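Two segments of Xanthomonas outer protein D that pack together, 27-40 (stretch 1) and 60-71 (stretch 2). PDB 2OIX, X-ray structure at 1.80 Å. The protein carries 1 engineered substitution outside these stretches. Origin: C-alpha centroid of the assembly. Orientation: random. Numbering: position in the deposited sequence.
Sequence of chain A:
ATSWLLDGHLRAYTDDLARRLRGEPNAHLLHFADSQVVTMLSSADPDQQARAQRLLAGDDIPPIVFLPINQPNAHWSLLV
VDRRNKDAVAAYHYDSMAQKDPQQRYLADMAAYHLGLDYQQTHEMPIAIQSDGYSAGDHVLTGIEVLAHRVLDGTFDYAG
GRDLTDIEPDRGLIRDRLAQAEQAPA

Stretch 1 27-40: AHLLHFADSQVVTM
Stretch 2, residues 60-71: DIPPIVFLPINQ

Stretch 1 begins with a 3-10 turn, Ala27 to Leu29, closed by Leu30 N bonding Ala27 O at 3.2 Å. Leu29 (phi/psi -78/-16, rotamer m,t) opens the ladder: Ile64 N donates to Leu29 O at 3.0 Å, while Leu29 CB lies 4.3 Å from Ile64 CD1.

Strand 30-32 then runs parallel to strand 64-71, their axes 4.8 Å apart at closest and 16° from alignment. The register pairs Leu30 with Ile64, His31 with Val65 and Phe32 with Phe66, at CA-CA distances of 5.0, 4.7 and 5.0 Å. His31 supplies both backbone bonds of the middle rung, as parallel pairing requires: His31 N donates to Ile64 O (2.9 Å, 157°) and His31 O accepts from Phe66 N (2.9 Å, 162°). Ala33 N continues the ladder to Phe66 O at 2.8 Å.

Side chains alternate. Leu30 (-98/139; m,t) shares a face with Ile64, Phe32 and Phe66, and its CD2 approaches Phe66 CE2 to 3.7 Å at the ring edge. His31 (-132/118; chi1 t, chi2 77°) points to the other face with Val65; Ile61 CG2 sits over its ring, 4.0 Å from the centroid formed by the His31 ring atoms and 16° off the normal, a CH-pi contact. Phe32 (-92/106; chi1 m, chi2 -48°) meets Phe66 (chi1 m, chi2 -96°) obliquely, with planes at 54° and ring centroids 5.5 Å apart.

Ala33 (-73/147) leaves the strand with CB 4.2 Å from Leu67 CD2. Asp34 (-77/132; chi1 t) caps the helix beginning at Ser35: its OD2 accepts from Gln36 N at 3.0 Å and Val37 N at 3.1 Å. The helix crosses strand 64-71 at 74°. Val38 (rotamer t) packs CG2 3.8 Å from Leu67 CD2 and CG1 3.7 Å from Ile69 CD1. Water 1 bridges Ser35 O (3.1 Å), Pro68 O (2.8 Å) and Asn70 N (3.0 Å).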

# COMPACT_ATOMS: atom_id res chain seq x y z
N ALA A 27 -2.57 14.99 -6.40
CA ALA A 27 -1.83 14.44 -5.25
C ALA A 27 -2.68 14.36 -3.94
O ALA A 27 -2.41 13.50 -3.08
CB ALA A 27 -0.61 15.21 -5.01
N HIS A 28 -3.65 15.26 -3.80
CA HIS A 28 -4.58 15.27 -2.66
C HIS A 28 -5.52 14.06 -2.65
O HIS A 28 -6.24 13.87 -1.65
CB HIS A 28 -5.38 16.56 -2.61
CG HIS A 28 -6.25 16.76 -3.80
ND1 HIS A 28 -5.75 17.14 -5.02
CD2 HIS A 28 -7.58 16.61 -3.96
CE1 HIS A 28 -6.75 17.23 -5.89
NE2 HIS A 28 -7.87 16.93 -5.26
N LEU A 29 -5.57 13.30 -3.73
CA LEU A 29 -6.38 12.05 -3.75
C LEU A 29 -5.67 10.90 -3.03
O LEU A 29 -6.29 9.89 -2.72
CB LEU A 29 -6.73 11.58 -5.17
CG LEU A 29 -7.35 12.51 -6.21
CD1 LEU A 29 -7.62 11.72 -7.50
CD2 LEU A 29 -8.61 13.09 -5.65
N LEU A 30 -4.37 11.05 -2.78
CA LEU A 30 -3.53 9.92 -2.30
C LEU A 30 -3.34 9.95 -0.80
O LEU A 30 -3.13 11.03 -0.22
CB LEU A 30 -2.14 9.98 -2.92
CG LEU A 30 -2.04 10.06 -4.45
CD1 LEU A 30 -0.61 10.31 -4.91
CD2 LEU A 30 -2.57 8.81 -5.08
N HIS A 31 -3.40 8.77 -0.17
CA HIS A 31 -2.99 8.62 1.24
C HIS A 31 -2.04 7.41 1.39
O HIS A 31 -2.43 6.28 1.07
CB HIS A 31 -4.19 8.44 2.16
CG HIS A 31 -3.82 8.30 3.60
ND1 HIS A 31 -3.46 9.38 4.38
CD2 HIS A 31 -3.73 7.21 4.40
CE1 HIS A 31 -3.17 8.97 5.60
NE2 HIS A 31 -3.32 7.65 5.64
N PHE A 32 -0.80 7.66 1.83
CA PHE A 32 0.15 6.58 2.09
C PHE A 32 0.03 6.18 3.54
O PHE A 32 0.40 6.93 4.47
CB PHE A 32 1.59 7.02 1.73
CG PHE A 32 1.71 7.55 0.33
CD1 PHE A 32 1.15 6.86 -0.74
CD2 PHE A 32 2.36 8.76 0.09
CE1 PHE A 32 1.25 7.34 -2.04
CE2 PHE A 32 2.46 9.26 -1.23
CZ PHE A 32 1.90 8.54 -2.29
N ALA A 33 -0.58 5.03 3.75
CA ALA A 33 -0.76 4.64 5.14
C ALA A 33 0.53 4.19 5.82
O ALA A 33 1.50 3.67 5.19
CB ALA A 33 -1.87 3.60 5.32
N ASP A 34 0.58 4.49 7.11
CA ASP A 34 1.64 4.00 7.98
C ASP A 34 1.31 2.54 8.27
O ASP A 34 0.18 2.21 8.65
CB ASP A 34 1.61 4.78 9.30
CG ASP A 34 2.62 4.28 10.28
OD1 ASP A 34 3.78 4.78 10.26
OD2 ASP A 34 2.30 3.37 11.06
N SER A 35 2.28 1.66 8.13
CA SER A 35 2.08 0.21 8.23
C SER A 35 1.69 -0.28 9.62
O SER A 35 0.99 -1.27 9.75
CB SER A 35 3.30 -0.55 7.68
OG SER A 35 4.48 -0.15 8.34
N GLN A 36 2.10 0.45 10.65
CA GLN A 36 1.80 0.05 12.00
C GLN A 36 0.35 0.38 12.26
O GLN A 36 -0.32 -0.35 12.96
CB GLN A 36 2.70 0.78 12.99
CG GLN A 36 4.15 0.39 12.87
CD GLN A 36 5.01 0.89 14.00
OE1 GLN A 36 4.96 0.37 15.09
NE2 GLN A 36 5.87 1.86 13.72
N VAL A 37 -0.12 1.50 11.70
CA VAL A 37 -1.53 1.83 11.76
C VAL A 37 -2.36 0.77 11.04
O VAL A 37 -3.47 0.44 11.52
CB VAL A 37 -1.85 3.25 11.27
CG1 VAL A 37 -3.38 3.53 11.32
CG2 VAL A 37 -1.11 4.29 12.15
N VAL A 38 -1.87 0.29 9.88
CA VAL A 38 -2.56 -0.83 9.18
C VAL A 38 -2.73 -2.07 10.13
O VAL A 38 -3.82 -2.64 10.28
CB VAL A 38 -1.83 -1.22 7.83
CG1 VAL A 38 -2.60 -2.31 7.16
CG2 VAL A 38 -1.84 -0.02 6.91
N THR A 39 -1.65 -2.45 10.79
CA THR A 39 -1.63 -3.58 11.71
C THR A 39 -2.68 -3.38 12.83
O THR A 39 -3.40 -4.30 13.22
CB THR A 39 -0.20 -3.77 12.26
OG1 THR A 39 0.70 -4.03 11.17
CG2 THR A 39 -0.13 -4.91 13.28
N MET A 40 -2.80 -2.15 13.31
CA MET A 40 -3.71 -1.82 14.38
C MET A 40 -5.21 -1.97 14.08
O MET A 40 -6.02 -2.06 15.01
CB MET A 40 -3.43 -0.40 14.86
CG MET A 40 -2.26 -0.28 15.84
SD MET A 40 -1.88 1.48 15.88
CE MET A 40 -3.47 2.14 16.45
N ASP A 60 -12.34 12.31 6.37
CA ASP A 60 -11.45 13.31 5.73
C ASP A 60 -10.14 12.68 5.20
O ASP A 60 -9.22 13.41 4.80
CB ASP A 60 -11.03 14.39 6.74
CG ASP A 60 -10.25 13.79 7.94
OD1 ASP A 60 -10.30 12.55 8.15
OD2 ASP A 60 -9.59 14.57 8.69
N ILE A 61 -10.05 11.36 5.26
CA ILE A 61 -8.88 10.66 4.71
C ILE A 61 -9.10 10.54 3.19
O ILE A 61 -10.16 10.10 2.77
CB ILE A 61 -8.71 9.26 5.35
CG1 ILE A 61 -8.67 9.35 6.88
CG2 ILE A 61 -7.48 8.52 4.77
CD1 ILE A 61 -7.66 10.36 7.48
N PRO A 62 -8.09 10.92 2.38
CA PRO A 62 -8.23 10.83 0.92
C PRO A 62 -8.63 9.45 0.40
O PRO A 62 -8.39 8.44 1.06
CB PRO A 62 -6.85 11.20 0.42
CG PRO A 62 -6.29 12.07 1.53
CD PRO A 62 -6.77 11.43 2.77
N PRO A 63 -9.27 9.40 -0.78
CA PRO A 63 -9.96 8.18 -1.18
C PRO A 63 -9.10 7.09 -1.85
O PRO A 63 -9.59 5.98 -2.03
CB PRO A 63 -11.02 8.72 -2.16
CG PRO A 63 -10.17 9.80 -2.92
CD PRO A 63 -9.49 10.49 -1.75
N ILE A 64 -7.85 7.39 -2.19
CA ILE A 64 -6.98 6.36 -2.80
C ILE A 64 -5.89 6.05 -1.78
O ILE A 64 -5.02 6.83 -1.57
CB ILE A 64 -6.39 6.76 -4.15
CG1 ILE A 64 -7.50 6.96 -5.17
CG2 ILE A 64 -5.46 5.65 -4.67
CD1 ILE A 64 -7.10 7.47 -6.50
N VAL A 65 -5.97 4.90 -1.14
CA VAL A 65 -5.14 4.64 0.04
C VAL A 65 -4.25 3.45 -0.24
O VAL A 65 -4.78 2.37 -0.68
CB VAL A 65 -6.06 4.32 1.25
CG1 VAL A 65 -5.26 4.10 2.51
CG2 VAL A 65 -7.03 5.50 1.49
N PHE A 66 -2.94 3.64 -0.04
CA PHE A 66 -1.90 2.61 -0.13
C PHE A 66 -1.59 2.05 1.25
O PHE A 66 -1.04 2.77 2.10
CB PHE A 66 -0.62 3.21 -0.78
CG PHE A 66 -0.91 3.76 -2.12
CD1 PHE A 66 -0.68 2.98 -3.27
CD2 PHE A 66 -1.53 5.03 -2.26
CE1 PHE A 66 -1.05 3.47 -4.56
CE2 PHE A 66 -1.86 5.52 -3.51
CZ PHE A 66 -1.58 4.74 -4.67
N LEU A 67 -1.90 0.77 1.44
CA LEU A 67 -1.77 0.14 2.75
C LEU A 67 -0.73 -0.95 2.69
O LEU A 67 -0.97 -2.01 2.08
CB LEU A 67 -3.09 -0.51 3.15
CG LEU A 67 -4.30 0.46 3.18
CD1 LEU A 67 -5.43 -0.00 2.31
CD2 LEU A 67 -4.82 0.65 4.57
N PRO A 68 0.45 -0.69 3.27
CA PRO A 68 1.48 -1.74 3.29
C PRO A 68 1.00 -2.79 4.32
O PRO A 68 0.58 -2.43 5.43
CB PRO A 68 2.74 -1.01 3.74
CG PRO A 68 2.42 0.52 3.54
CD PRO A 68 0.93 0.56 3.90
N ILE A 69 1.04 -4.05 3.92
CA ILE A 69 0.60 -5.17 4.75
C ILE A 69 1.86 -5.91 5.26
O ILE A 69 2.53 -6.53 4.48
CB ILE A 69 -0.31 -6.11 3.94
CG1 ILE A 69 -1.51 -5.36 3.31
CG2 ILE A 69 -0.83 -7.27 4.81
CD1 ILE A 69 -2.38 -4.61 4.24
N ASN A 70 2.15 -5.83 6.55
CA ASN A 70 3.30 -6.44 7.18
C ASN A 70 2.98 -7.80 7.74
O ASN A 70 2.14 -7.92 8.61
CB ASN A 70 3.83 -5.53 8.32
CG ASN A 70 5.19 -5.92 8.80
OD1 ASN A 70 5.88 -6.75 8.19
ND2 ASN A 70 5.62 -5.29 9.87
N GLN A 71 3.65 -8.83 7.26
CA GLN A 71 3.70 -10.07 8.00
C GLN A 71 5.01 -9.99 8.80
O GLN A 71 6.08 -10.08 8.23
CB GLN A 71 3.65 -11.30 7.08
CG GLN A 71 3.36 -12.60 7.84
CD GLN A 71 3.34 -13.88 6.96
OE1 GLN A 71 3.55 -14.97 7.47
NE2 GLN A 71 3.08 -13.74 5.68
O HOH W 1 0.61 -3.70 7.94
O HOH W 2 0.15 -6.65 10.35